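Local coordinates for citrate synthase (Pyrobaculum aerophilum, PDB 2IBP), which probably catalyses the condensation of oxaloacetate and acetyl-CoA with water to give citrate and CoA, a reaction of the tricarboxylic acid cycle, at residues A96-I101 and V162-R167; K153-M158 and G374-V379; R202-Y207 and M356-E361. All blocks are in the same frame, centred on the assembly; numbering follows the deposited sequence. Where two conformers were deposited one is given.

How the interactions relate
All three interactions are apolar contacts within the mainly helical body of one subunit, with centres 18 to 19 Å apart. Interactions 1 and 2 share helix 141-169: residues 153-158 pack against helix 363-382, and 162-167, further along, against helix 95-103. Interaction 3 touches interaction 1 directly, Y166 CE1 lying 3.7 Å from P359 CG, whereas its nearest atoms are about 10 Å from those of interaction 2. In sequence, both segments of interaction 3 fall between those of interaction 2. Interactions 1 and 2 lie away from the predicted catalytic residues H289 and D346 and from the magnesium-binding residues; G203 of interaction 3 is about 9 Å from the D308 side chain, magnesium-binding but without its ion here.

Interaction 1 of 3, residues A96-I101 and V162-R167; sequences ATVEVI and VAYHYR
I101 presses its branched side chain against Y164 and H165 in a buried helix-helix packing contact of the mainly alpha-helical citrate synthase fold. Helices 95-103 and 141-169 meet here with local axes 10.0 Å apart at closest approach and a crossing angle of -44°. The two branches of I101 divide the work. With CG2 anti to the backbone N and CG1 beside it (chi1 -63°), the CG2 methyl lies against the opposing backbone, 3.5 Å from H165 CA, while CD1 at the end of the longer branch passes obliquely by Y164 CB at 4.2 Å. V98, almost one turn earlier, meets the far part of the same tyrosine: its CG2 methyl lies in the ring plane, at the edge, 3.8 Å from Y164 CE2.

Both aromatic residues therefore offer carbon to this interface and carry their polar ends to other partners. Y164 OH is hydrogen-bonded to E92, and the two imidazole nitrogens of H165 are both engaged, ND1 with Y362 OH and NE2 with the carbonyl O of L104. These bonds tie the imidazole at two points, which should restrict its rotation. With CG anti to the backbone N (chi1 -173°), the H165 ring meets I101 by its edge, where CD2 stands 4.1 Å from I101 CG2.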
ATOM      1  N   ALA A  96      -4.857  12.409  18.841  1.00 12.05           N
ATOM      2  CA  ALA A  96      -4.327  12.882  17.565  1.00 12.82           C
ATOM      3  C   ALA A  96      -5.071  12.226  16.417  1.00 10.16           C
ATOM      4  O   ALA A  96      -5.382  12.865  15.409  1.00 11.09           O
ATOM      5  CB  ALA A  96      -2.835  12.597  17.450  1.00 11.50           C
ATOM      6  N   THR A  97      -5.388  10.947  16.591  1.00  9.88           N
ATOM      7  CA  THR A  97      -6.131  10.197  15.582  1.00 10.07           C
ATOM      8  C   THR A  97      -7.529  10.789  15.402  1.00 11.31           C
ATOM      9  O   THR A  97      -7.988  10.984  14.288  1.00  8.86           O
ATOM     10  CB  THR A  97      -6.248   8.735  15.999  1.00 10.91           C
ATOM     11  OG1 THR A  97      -4.930   8.217  16.226  1.00  8.76           O
ATOM     12  CG2 THR A  97      -6.977   7.908  14.945  1.00 10.09           C
ATOM     13  N   VAL A  98      -8.185  11.114  16.508  1.00 10.46           N
ATOM     14  CA  VAL A  98      -9.519  11.704  16.465  1.00  9.26           C
ATOM     15  C   VAL A  98      -9.478  13.049  15.743  1.00  9.98           C
ATOM     16  O   VAL A  98     -10.342  13.328  14.907  1.00 11.26           O
ATOM     17  CB  VAL A  98     -10.106  11.853  17.879  1.00  9.39           C
ATOM     18  CG1 VAL A  98     -11.475  12.521  17.817  1.00 10.95           C
ATOM     19  CG2 VAL A  98     -10.203  10.489  18.523  1.00  9.94           C
ATOM     20  N   GLU A  99      -8.418  13.828  15.968  1.00  9.24           N
ATOM     21  CA  GLU A  99      -8.292  15.104  15.261  1.00 11.10           C
ATOM     22  C   GLU A  99      -8.066  14.875  13.774  1.00 11.23           C
ATOM     23  O   GLU A  99      -8.571  15.633  12.947  1.00 12.32           O
ATOM     24  CB  GLU A  99      -7.208  15.979  15.868  1.00 13.36           C
ATOM     25  CG  GLU A  99      -7.546  16.392  17.295  1.00 16.55           C
ATOM     26  CD  GLU A  99      -8.922  17.052  17.406  1.00 33.15           C
ATOM     27  OE1 GLU A  99      -9.192  18.003  16.639  1.00 31.24           O
ATOM     28  OE2 GLU A  99      -9.737  16.615  18.254  1.00 37.75           O
ATOM     29  N   VAL A 100      -7.278  13.860  13.424  1.00  8.67           N
ATOM     30  CA  VAL A 100      -7.089  13.535  12.022  1.00 10.32           C
ATOM     31  C   VAL A 100      -8.443  13.210  11.381  1.00  9.32           C
ATOM     32  O   VAL A 100      -8.784  13.736  10.332  1.00  9.87           O
ATOM     33  CB  VAL A 100      -6.088  12.396  11.843  1.00  7.46           C
ATOM     34  CG1 VAL A 100      -6.132  11.834  10.428  1.00  9.65           C
ATOM     35  CG2 VAL A 100      -4.693  12.908  12.194  1.00  7.54           C
ATOM     36  N   ILE A 101      -9.233  12.363  12.036  1.00  7.98           N
ATOM     37  CA  ILE A 101     -10.570  12.038  11.521  1.00  8.23           C
ATOM     38  C   ILE A 101     -11.449  13.298  11.400  1.00  9.05           C
ATOM     39  O   ILE A 101     -12.147  13.482  10.395  1.00  9.19           O
ATOM     40  CB  ILE A 101     -11.266  10.993  12.413  1.00  8.87           C
ATOM     41  CG1 ILE A 101     -10.471   9.680  12.399  1.00  8.95           C
ATOM     42  CG2 ILE A 101     -12.694  10.725  11.906  1.00  9.56           C
ATOM     43  CD1 ILE A 101     -10.919   8.665  13.487  1.00  8.73           C
ATOM     44  N   VAL A 162     -14.238   4.225  11.903  1.00  6.13           N
ATOM     45  CA  VAL A 162     -15.392   4.317  11.018  1.00  5.35           C
ATOM     46  C   VAL A 162     -16.521   5.128  11.641  1.00  6.80           C
ATOM     47  O   VAL A 162     -17.060   6.053  11.024  1.00  8.96           O
ATOM     48  CB  VAL A 162     -15.862   2.917  10.604  1.00  9.17           C
ATOM     49  CG1 VAL A 162     -17.163   2.989   9.784  1.00  8.87           C
ATOM     50  CG2 VAL A 162     -14.748   2.176   9.846  1.00  7.83           C
ATOM     51  N   ALA A 163     -16.916   4.749  12.856  1.00  6.40           N
ATOM     52  CA  ALA A 163     -18.014   5.410  13.547  1.00  7.11           C
ATOM     53  C   ALA A 163     -17.735   6.884  13.830  1.00  5.46           C
ATOM     54  O   ALA A 163     -18.611   7.735  13.632  1.00  8.84           O
ATOM     55  CB  ALA A 163     -18.346   4.678  14.845  1.00  7.55           C
ATOM     56  N   TYR A 164     -16.506   7.214  14.253  1.00  6.90           N
ATOM     57  CA  TYR A 164     -16.172   8.604  14.548  1.00  8.04           C
ATOM     58  C   TYR A 164     -16.258   9.442  13.282  1.00  5.61           C
ATOM     59  O   TYR A 164     -16.797  10.534  13.289  1.00  9.00           O
ATOM     60  CB  TYR A 164     -14.771   8.717  15.120  1.00  8.63           C
ATOM     61  CG  TYR A 164     -14.639   8.392  16.591  1.00  7.18           C
ATOM     62  CD1 TYR A 164     -15.633   7.706  17.268  1.00  7.98           C
ATOM     63  CD2 TYR A 164     -13.457   8.667  17.275  1.00 10.27           C
ATOM     64  CE1 TYR A 164     -15.509   7.407  18.625  1.00  7.38           C
ATOM     65  CE2 TYR A 164     -13.310   8.336  18.619  1.00 11.07           C
ATOM     66  CZ  TYR A 164     -14.342   7.691  19.281  1.00 11.08           C
ATOM     67  OH  TYR A 164     -14.207   7.321  20.612  1.00 11.84           O
ATOM     68  N   HIS A 165     -15.803   8.871  12.175  1.00  8.36           N
ATOM     69  CA  HIS A 165     -15.903   9.592  10.927  1.00  7.23           C
ATOM     70  C   HIS A 165     -17.366   9.811  10.573  1.00  6.75           C
ATOM     71  O   HIS A 165     -17.762  10.915  10.172  1.00  8.16           O
ATOM     72  CB  HIS A 165     -15.213   8.862   9.805  1.00  9.71           C
ATOM     73  CG  HIS A 165     -15.158   9.665   8.555  1.00  8.34           C
ATOM     74  ND1 HIS A 165     -16.157   9.619   7.612  1.00  7.83           N
ATOM     75  CD2 HIS A 165     -14.313  10.650   8.167  1.00 10.86           C
ATOM     76  CE1 HIS A 165     -15.889  10.486   6.650  1.00 10.57           C
ATOM     77  NE2 HIS A 165     -14.778  11.128   6.966  1.00  8.73           N
ATOM     78  N   TYR A 166     -18.176   8.765  10.717  1.00  9.06           N
ATOM     79  CA  TYR A 166     -19.604   8.891  10.424  1.00  8.19           C
ATOM     80  C   TYR A 166     -20.206  10.040  11.221  1.00  8.69           C
ATOM     81  O   TYR A 166     -20.869  10.905  10.665  1.00 11.18           O
ATOM     82  CB  TYR A 166     -20.351   7.597  10.679  1.00  9.87           C
ATOM     83  CG  TYR A 166     -21.842   7.771  10.582  1.00  7.26           C
ATOM     84  CD1 TYR A 166     -22.447   7.971   9.354  1.00 13.09           C
ATOM     85  CD2 TYR A 166     -22.632   7.818  11.725  1.00  9.92           C
ATOM     86  CE1 TYR A 166     -23.805   8.192   9.261  1.00 14.15           C
ATOM     87  CE2 TYR A 166     -23.996   7.991  11.638  1.00 10.67           C
ATOM     88  CZ  TYR A 166     -24.571   8.209  10.412  1.00 11.00           C
ATOM     89  OH  TYR A 166     -25.943   8.405  10.339  1.00 14.58           O
ATOM     90  N   ARG A 167     -19.982  10.033  12.526  1.00  7.51           N
ATOM     91  CA  ARG A 167     -20.512  11.072  13.403  1.00  7.20           C
ATOM     92  C   ARG A 167     -20.037  12.453  12.977  1.00 10.31           C
ATOM     93  O   ARG A 167     -20.839  13.368  12.842  1.00  9.77           O
ATOM     94  CB  ARG A 167     -20.088  10.803  14.844  1.00 11.11           C
ATOM     95  CG  ARG A 167     -20.567   9.478  15.393  1.00 13.57           C
ATOM     96  CD  ARG A 167     -22.062   9.410  15.569  1.00 14.54           C
ATOM     97  NE  ARG A 167     -22.554  10.366  16.568  1.00 13.61           N
ATOM     98  CZ  ARG A 167     -23.823  10.400  16.962  1.00 16.07           C
ATOM     99  NH1 ARG A 167     -24.696   9.533  16.465  1.00 14.82           N
ATOM    100  NH2 ARG A 167     -24.205  11.285  17.855  1.00 17.20           N
TER

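Interaction 2 of 3, residues K153-M158 and G374-V379; sequences KLVAKM and GWVAHV
V376 spreads its two methyl groups over the neighbouring residues L154 and V155, so that one valine serves as the whole contribution of helix 363-382 to the close contacts with this part of helix 141-169. This is buried helix-helix packing in the mainly helical body of citrate synthase, away from the catalytic and magnesium sites. The CG1 methyl meets L154, lying 3.9 Å from L154 CD1 and 4.2 Å from L154 CB; it thus touches the leucine at its root and at one branch, the two side chains crossing at a slant. The CG2 methyl turns to the other neighbour and approaches V155 CG2 at 4.1 Å. The division follows from the rotamer: at chi1 -60°, V376 CG1 stands anti to its own carbonyl carbon and CG2 falls between the backbone N and that carbon, a hindered place for a methyl.

The backbones stay well apart, the nearest CA atoms, those of L154 and V376, being 8.0 Å from each other, and only side chains bridge the interval. Further helices complete the packing: L154 also touches Y234 of helix 233-244, and V155 touches M87 of helix 77-90. The touching groups are all saturated carbons, so the contact is held by dispersion and by burial of hydrophobic surface, and it lacks the directional demands that polar groups would impose.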
ATOM      1  N   LYS A 153      -4.966  -4.400  18.424  1.00  5.91           N
ATOM      2  CA  LYS A 153      -5.355  -3.005  18.458  1.00  9.48           C
ATOM      3  C   LYS A 153      -5.988  -2.601  17.149  1.00  9.03           C
ATOM      4  O   LYS A 153      -6.973  -1.875  17.129  1.00  8.66           O
ATOM      5  CB  LYS A 153      -4.175  -2.106  18.745  1.00 10.96           C
ATOM      6  CG  LYS A 153      -3.695  -2.174  20.164  1.00 12.24           C
ATOM      7  CD  LYS A 153      -2.454  -1.360  20.306  1.00 12.16           C
ATOM      8  CE  LYS A 153      -1.880  -1.421  21.679  1.00 20.29           C
ATOM      9  NZ  LYS A 153      -0.587  -0.672  21.664  1.00 17.52           N
ATOM     10  N   LEU A 154      -5.388  -3.024  16.041  1.00  7.86           N
ATOM     11  CA  LEU A 154      -5.945  -2.686  14.722  1.00  8.32           C
ATOM     12  C   LEU A 154      -7.369  -3.248  14.526  1.00 10.37           C
ATOM     13  O   LEU A 154      -8.261  -2.576  14.005  1.00  8.58           O
ATOM     14  CB  LEU A 154      -4.996  -3.202  13.637  1.00  7.86           C
ATOM     15  CG  LEU A 154      -3.807  -2.261  13.420  1.00  8.59           C
ATOM     16  CD1 LEU A 154      -2.584  -2.954  12.852  1.00  9.06           C
ATOM     17  CD2 LEU A 154      -4.192  -1.052  12.558  1.00  9.24           C
ATOM     18  N   VAL A 155      -7.578  -4.474  14.969  1.00  7.78           N
ATOM     19  CA  VAL A 155      -8.890  -5.099  14.859  1.00  6.63           C
ATOM     20  C   VAL A 155      -9.881  -4.345  15.772  1.00  8.43           C
ATOM     21  O   VAL A 155     -11.018  -4.064  15.394  1.00  8.48           O
ATOM     22  CB  VAL A 155      -8.794  -6.574  15.249  1.00  7.92           C
ATOM     23  CG1 VAL A 155     -10.195  -7.214  15.315  1.00  8.66           C
ATOM     24  CG2 VAL A 155      -7.890  -7.308  14.269  1.00  8.86           C
ATOM     25  N   ALA A 156      -9.431  -3.993  16.969  1.00  5.67           N
ATOM     26  CA  ALA A 156     -10.300  -3.305  17.924  1.00  8.05           C
ATOM     27  C   ALA A 156     -10.681  -1.890  17.551  1.00  7.89           C
ATOM     28  O   ALA A 156     -11.779  -1.436  17.864  1.00  9.15           O
ATOM     29  CB  ALA A 156      -9.645  -3.311  19.314  1.00  6.38           C
ATOM     30  N   LYS A 157      -9.757  -1.185  16.900  1.00  6.60           N
ATOM     31  CA  LYS A 157      -9.924   0.223  16.626  1.00  5.35           C
ATOM     32  C   LYS A 157     -10.677   0.531  15.348  1.00  4.21           C
ATOM     33  O   LYS A 157     -11.242   1.621  15.227  1.00  7.04           O
ATOM     34  CB  LYS A 157      -8.559   0.905  16.590  1.00  6.27           C
ATOM     35  CG  LYS A 157      -7.866   0.882  17.936  1.00  8.15           C
ATOM     36  CD  LYS A 157      -6.436   1.331  17.854  1.00  8.78           C
ATOM     37  CE  LYS A 157      -5.769   1.157  19.211  1.00 11.87           C
ATOM     38  NZ  LYS A 157      -6.258   2.125  20.210  1.00  9.56           N
ATOM     39  N   MET A 158     -10.661  -0.385  14.387  1.00  6.27           N
ATOM     40  CA  MET A 158     -11.259  -0.066  13.091  1.00  7.65           C
ATOM     41  C   MET A 158     -12.700   0.456  13.205  1.00  6.81           C
ATOM     42  O   MET A 158     -13.032   1.480  12.614  1.00  7.55           O
ATOM     43  CB  MET A 158     -11.154  -1.227  12.125  1.00 11.16           C
ATOM     44  CG  MET A 158     -11.264  -0.817  10.685  1.00 14.37           C
ATOM     45  SD  MET A 158      -9.837   0.160  10.146  1.00 15.08           S
ATOM     46  CE  MET A 158      -8.520  -1.004  10.300  1.00 14.71           C
ATOM     47  N   GLY A 374      -7.975 -10.514   9.022  1.00  4.82           N
ATOM     48  CA  GLY A 374      -7.304 -11.302   8.005  1.00  4.96           C
ATOM     49  C   GLY A 374      -6.011 -10.615   7.588  1.00  6.52           C
ATOM     50  O   GLY A 374      -4.968 -11.243   7.492  1.00  9.18           O
ATOM     51  N   TRP A 375      -6.063  -9.305   7.372  1.00  4.99           N
ATOM     52  CA  TRP A 375      -4.878  -8.583   6.946  1.00  4.75           C
ATOM     53  C   TRP A 375      -3.747  -8.750   7.940  1.00  6.80           C
ATOM     54  O   TRP A 375      -2.636  -9.115   7.548  1.00  8.46           O
ATOM     55  CB  TRP A 375      -5.157  -7.100   6.753  1.00  6.75           C
ATOM     56  CG  TRP A 375      -6.081  -6.776   5.639  1.00  3.58           C
ATOM     57  CD1 TRP A 375      -6.210  -7.429   4.472  1.00  5.91           C
ATOM     58  CD2 TRP A 375      -6.872  -5.583   5.525  1.00  5.88           C
ATOM     59  NE1 TRP A 375      -7.117  -6.779   3.662  1.00  6.59           N
ATOM     60  CE2 TRP A 375      -7.538  -5.644   4.294  1.00  4.64           C
ATOM     61  CE3 TRP A 375      -7.112  -4.493   6.367  1.00  8.43           C
ATOM     62  CZ2 TRP A 375      -8.427  -4.661   3.880  1.00  5.83           C
ATOM     63  CZ3 TRP A 375      -8.023  -3.525   5.962  1.00  7.40           C
ATOM     64  CH2 TRP A 375      -8.670  -3.625   4.733  1.00  6.81           C
ATOM     65  N   VAL A 376      -4.019  -8.467   9.211  1.00  6.03           N
ATOM     66  CA  VAL A 376      -2.962  -8.561  10.231  1.00  5.51           C
ATOM     67  C   VAL A 376      -2.473 -10.013  10.403  1.00  9.66           C
ATOM     68  O   VAL A 376      -1.260 -10.258  10.523  1.00  8.09           O
ATOM     69  CB  VAL A 376      -3.312  -7.862  11.553  1.00  7.94           C
ATOM     70  CG1 VAL A 376      -3.561  -6.383  11.301  1.00  7.94           C
ATOM     71  CG2 VAL A 376      -4.534  -8.517  12.221  1.00  8.74           C
ATOM     72  N   ALA A 377      -3.384 -10.978  10.354  1.00  4.66           N
ATOM     73  CA  ALA A 377      -2.990 -12.392  10.460  1.00  7.31           C
ATOM     74  C   ALA A 377      -2.061 -12.753   9.306  1.00  8.05           C
ATOM     75  O   ALA A 377      -1.085 -13.488   9.466  1.00  8.80           O
ATOM     76  CB  ALA A 377      -4.215 -13.309  10.448  1.00  6.14           C
ATOM     77  N   HIS A 378      -2.402 -12.272   8.110  1.00  6.71           N
ATOM     78  CA  HIS A 378      -1.598 -12.568   6.926  1.00  8.01           C
ATOM     79  C   HIS A 378      -0.211 -11.960   7.027  1.00  7.59           C
ATOM     80  O   HIS A 378       0.758 -12.611   6.696  1.00  8.73           O
ATOM     81  CB  HIS A 378      -2.285 -12.102   5.656  1.00  8.95           C
ATOM     82  CG  HIS A 378      -3.234 -13.102   5.083  1.00  7.60           C
ATOM     83  ND1 HIS A 378      -2.824 -14.135   4.266  1.00  9.32           N
ATOM     84  CD2 HIS A 378      -4.584 -13.197   5.156  1.00  9.08           C
ATOM     85  CE1 HIS A 378      -3.873 -14.841   3.893  1.00 11.66           C
ATOM     86  NE2 HIS A 378      -4.951 -14.304   4.433  1.00 10.65           N
ATOM     87  N   VAL A 379      -0.132 -10.737   7.540  1.00  5.94           N
ATOM     88  CA  VAL A 379       1.162 -10.076   7.739  1.00  8.47           C
ATOM     89  C   VAL A 379       2.019 -10.871   8.719  1.00  9.45           C
ATOM     90  O   VAL A 379       3.171 -11.209   8.428  1.00  8.48           O
ATOM     91  CB  VAL A 379       1.019  -8.636   8.220  1.00  7.47           C
ATOM     92  CG1 VAL A 379       2.372  -8.100   8.739  1.00  8.89           C
ATOM     93  CG2 VAL A 379       0.475  -7.781   7.071  1.00 11.39           C
TER

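Interaction 3 of 3, residues R202-Y207 and M356-E361; sequences RGIDLY and MGIPYE. With ACT (acetate ion), chain C.
I204 and M356 bury the most surface here, and they meet obliquely: I204 CD1 comes 4.1 Å from M356 SD. The thioether reaches the helix because the methionine is extended beyond CG (chi2 177°), which carries CE on to the backbone of G203, 4.4 Å from G203 CA. A CB on G203 would stand only 3.1 Å from M356 CE, so the glycine lets the methionine end lie close over the helix. I204 CD1 serves a second partner, I358, whose own CD1 meets it tip to tip at 4.2 Å. One isoleucine methyl thus bridges residues on both sides of G357, where helix 349-356 ends in a Schellman motif; at its positive phi (89°) a CB would be jammed against the carbonyl O of M356, which by itself calls for glycine.

Farther along the loop, Y360 holds an acetate ion, probably taken from the crystallisation liquor. Its backbone N donates a nearly straight hydrogen bond to the acetate O, 2.9 Å long with an angle of 167° at the hydrogen, and the acetate CH3 sits 3.6 Å above the plane of the phenol ring, over its centre. Exchanging the tyrosine for an alanine would probably keep the backbone bond but strip the acetate methyl of the ring beneath it and open a gap against V257 and L261.

The loop joins helix 349-356 to helix 363-382. Around it, I204 leans on A184 and L188 of helix 183-192, I358 on F363 and I366 of helix 363-382, M356 on Y309 of helix 297-313, and Y360 on helix 252-263.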
ATOM      1  N   ARG A 202     -26.580  -8.653  15.654  1.00  7.81           N
ATOM      2  CA  ARG A 202     -26.272  -9.961  15.085  1.00  9.38           C
ATOM      3  C   ARG A 202     -25.848  -9.847  13.625  1.00  7.93           C
ATOM      4  O   ARG A 202     -24.952 -10.548  13.170  1.00  9.02           O
ATOM      5  CB  ARG A 202     -27.448 -10.932  15.221  1.00  9.11           C
ATOM      6  CG  ARG A 202     -27.144 -12.296  14.634  1.00 11.56           C
ATOM      7  CD  ARG A 202     -28.141 -13.354  15.050  1.00 13.04           C
ATOM      8  NE  ARG A 202     -29.468 -13.212  14.463  1.00 11.48           N
ATOM      9  CZ  ARG A 202     -29.886 -13.821  13.353  1.00  9.63           C
ATOM     10  NH1 ARG A 202     -29.058 -14.541  12.594  1.00 12.88           N
ATOM     11  NH2 ARG A 202     -31.141 -13.670  12.966  1.00 12.18           N
ATOM     12  N   GLY A 203     -26.547  -9.009  12.873  1.00  7.82           N
ATOM     13  CA  GLY A 203     -26.232  -8.788  11.480  1.00  7.16           C
ATOM     14  C   GLY A 203     -24.823  -8.271  11.294  1.00  5.42           C
ATOM     15  O   GLY A 203     -24.087  -8.763  10.455  1.00  7.66           O
ATOM     16  N   ILE A 204     -24.448  -7.292  12.110  1.00  4.35           N
ATOM     17  CA  ILE A 204     -23.092  -6.743  12.027  1.00  7.16           C
ATOM     18  C   ILE A 204     -22.085  -7.820  12.422  1.00  8.65           C
ATOM     19  O   ILE A 204     -21.100  -8.055  11.718  1.00  7.41           O
ATOM     20  CB  ILE A 204     -22.919  -5.468  12.873  1.00  8.61           C
ATOM     21  CG1 ILE A 204     -23.815  -4.347  12.324  1.00  8.75           C
ATOM     22  CG2 ILE A 204     -21.440  -5.016  12.886  1.00  8.95           C
ATOM     23  CD1 ILE A 204     -23.516  -3.941  10.880  1.00 13.94           C
ATOM     24  N   ASP A 205     -22.336  -8.510  13.525  1.00  8.49           N
ATOM     25  CA  ASP A 205     -21.415  -9.561  13.973  1.00  8.76           C
ATOM     26  C   ASP A 205     -21.251 -10.623  12.881  1.00  6.70           C
ATOM     27  O   ASP A 205     -20.133 -11.046  12.571  1.00  7.41           O
ATOM     28  CB  ASP A 205     -21.944 -10.227  15.240  1.00  8.13           C
ATOM     29  CG  ASP A 205     -20.876 -11.018  15.979  1.00 16.99           C
ATOM     30  OD1 ASP A 205     -19.743 -10.518  16.093  1.00 11.18           O
ATOM     31  OD2 ASP A 205     -21.201 -12.070  16.565  1.00 23.58           O
ATOM     32  N   LEU A 206     -22.370 -11.054  12.303  1.00  5.69           N
ATOM     33  CA  LEU A 206     -22.342 -12.059  11.253  1.00  5.99           C
ATOM     34  C   LEU A 206     -21.547 -11.555  10.060  1.00  8.12           C
ATOM     35  O   LEU A 206     -20.691 -12.254   9.531  1.00  8.32           O
ATOM     36  CB  LEU A 206     -23.759 -12.424  10.818  1.00  8.01           C
ATOM     37  CG  LEU A 206     -23.859 -13.531   9.781  1.00 10.09           C
ATOM     38  CD1 LEU A 206     -23.196 -14.823  10.288  1.00 14.21           C
ATOM     39  CD2 LEU A 206     -25.355 -13.751   9.447  1.00 10.14           C
ATOM     40  N   TYR A 207     -21.827 -10.328   9.637  1.00  5.85           N
ATOM     41  CA  TYR A 207     -21.109  -9.761   8.505  1.00  5.58           C
ATOM     42  C   TYR A 207     -19.603  -9.763   8.782  1.00  6.99           C
ATOM     43  O   TYR A 207     -18.800 -10.141   7.930  1.00  6.73           O
ATOM     44  CB  TYR A 207     -21.579  -8.340   8.232  1.00  8.11           C
ATOM     45  CG  TYR A 207     -20.853  -7.720   7.057  1.00  7.29           C
ATOM     46  CD1 TYR A 207     -21.378  -7.793   5.769  1.00 10.61           C
ATOM     47  CD2 TYR A 207     -19.607  -7.141   7.224  1.00  9.05           C
ATOM     48  CE1 TYR A 207     -20.685  -7.270   4.700  1.00  9.37           C
ATOM     49  CE2 TYR A 207     -18.918  -6.634   6.161  1.00  9.61           C
ATOM     50  CZ  TYR A 207     -19.454  -6.708   4.911  1.00 11.06           C
ATOM     51  OH  TYR A 207     -18.744  -6.204   3.855  1.00 18.62           O
ATOM     52  N   MET A 356     -30.555  -0.541   7.947  1.00 11.48           N
ATOM     53  CA  MET A 356     -30.021  -0.103   9.235  1.00 12.05           C
ATOM     54  C   MET A 356     -29.646   1.381   9.251  1.00 14.94           C
ATOM     55  O   MET A 356     -29.319   1.934  10.304  1.00 15.00           O
ATOM     56  CB  MET A 356     -28.791  -0.921   9.615  1.00 11.04           C
ATOM     57  CG  MET A 356     -29.067  -2.371   9.905  1.00 14.07           C
ATOM     58  SD  MET A 356     -27.483  -3.155  10.230  1.00 26.51           S
ATOM     59  CE  MET A 356     -27.938  -4.881  10.335  1.00 23.14           C
ATOM     60  N   GLY A 357     -29.662   2.023   8.092  1.00  9.40           N
ATOM     61  CA  GLY A 357     -29.344   3.444   8.000  1.00 12.40           C
ATOM     62  C   GLY A 357     -27.866   3.707   7.806  1.00 12.52           C
ATOM     63  O   GLY A 357     -27.394   4.823   7.993  1.00 13.31           O
ATOM     64  N   ILE A 358     -27.123   2.674   7.431  1.00 10.11           N
ATOM     65  CA  ILE A 358     -25.694   2.844   7.176  1.00  9.73           C
ATOM     66  C   ILE A 358     -25.569   3.388   5.762  1.00  8.39           C
ATOM     67  O   ILE A 358     -26.076   2.778   4.806  1.00  9.59           O
ATOM     68  CB  ILE A 358     -24.950   1.517   7.267  1.00  9.08           C
ATOM     69  CG1 ILE A 358     -25.052   0.970   8.707  1.00 11.13           C
ATOM     70  CG2 ILE A 358     -23.490   1.686   6.789  1.00  9.24           C
ATOM     71  CD1 ILE A 358     -24.501  -0.418   8.884  1.00 17.75           C
ATOM     72  N   PRO A 359     -24.980   4.588   5.621  1.00  9.63           N
ATOM     73  CA  PRO A 359     -24.834   5.144   4.272  1.00 10.11           C
ATOM     74  C   PRO A 359     -23.960   4.260   3.376  1.00  9.76           C
ATOM     75  O   PRO A 359     -23.047   3.587   3.849  1.00  9.14           O
ATOM     76  CB  PRO A 359     -24.189   6.515   4.516  1.00  9.03           C
ATOM     77  CG  PRO A 359     -24.472   6.819   5.921  1.00 10.19           C
ATOM     78  CD  PRO A 359     -24.450   5.497   6.640  1.00 10.23           C
ATOM     79  N   TYR A 360     -24.199   4.315   2.075  1.00  9.35           N
ATOM     80  CA  TYR A 360     -23.464   3.484   1.135  1.00  7.69           C
ATOM     81  C   TYR A 360     -21.953   3.615   1.276  1.00  8.48           C
ATOM     82  O   TYR A 360     -21.220   2.622   1.134  1.00  7.84           O
ATOM     83  CB  TYR A 360     -23.788   3.892  -0.299  1.00 10.62           C
ATOM     84  CG  TYR A 360     -25.193   3.596  -0.741  1.00  9.24           C
ATOM     85  CD1 TYR A 360     -25.674   2.296  -0.734  1.00 11.87           C
ATOM     86  CD2 TYR A 360     -25.966   4.578  -1.331  1.00 12.38           C
ATOM     87  CE1 TYR A 360     -26.937   1.996  -1.225  1.00 11.98           C
ATOM     88  CE2 TYR A 360     -27.235   4.290  -1.822  1.00 13.52           C
ATOM     89  CZ  TYR A 360     -27.708   3.000  -1.772  1.00 12.24           C
ATOM     90  OH  TYR A 360     -28.977   2.705  -2.246  1.00 14.61           O
ATOM     91  N   GLU A 361     -21.483   4.838   1.471  1.00  9.59           N
ATOM     92  CA  GLU A 361     -20.053   5.100   1.543  0.50 10.40           C
ATOM     93  C   GLU A 361     -19.380   4.442   2.748  1.00  5.35           C
ATOM     94  O   GLU A 361     -18.154   4.388   2.810  1.00  8.88           O
ATOM     95  CB  GLU A 361     -19.756   6.600   1.499  0.50 10.56           C
ATOM     96  CG  GLU A 361     -20.343   7.435   2.634  0.50 14.90           C
ATOM     97  CD  GLU A 361     -21.776   7.944   2.403  0.50 13.95           C
ATOM     98  OE1 GLU A 361     -22.502   7.469   1.498  0.50 12.60           O
ATOM     99  OE2 GLU A 361     -22.169   8.861   3.160  0.50 25.99           O
TER
HETATM  100  C   ACT C 902     -27.458   5.974   1.323  1.00 30.14           C
HETATM  101  O   ACT C 902     -26.244   6.268   1.469  1.00 18.87           O
HETATM  102  OXT ACT C 902     -28.174   6.836   0.761  1.00 28.98           O
HETATM  103  CH3 ACT C 902     -28.031   4.660   1.776  1.00 23.16           C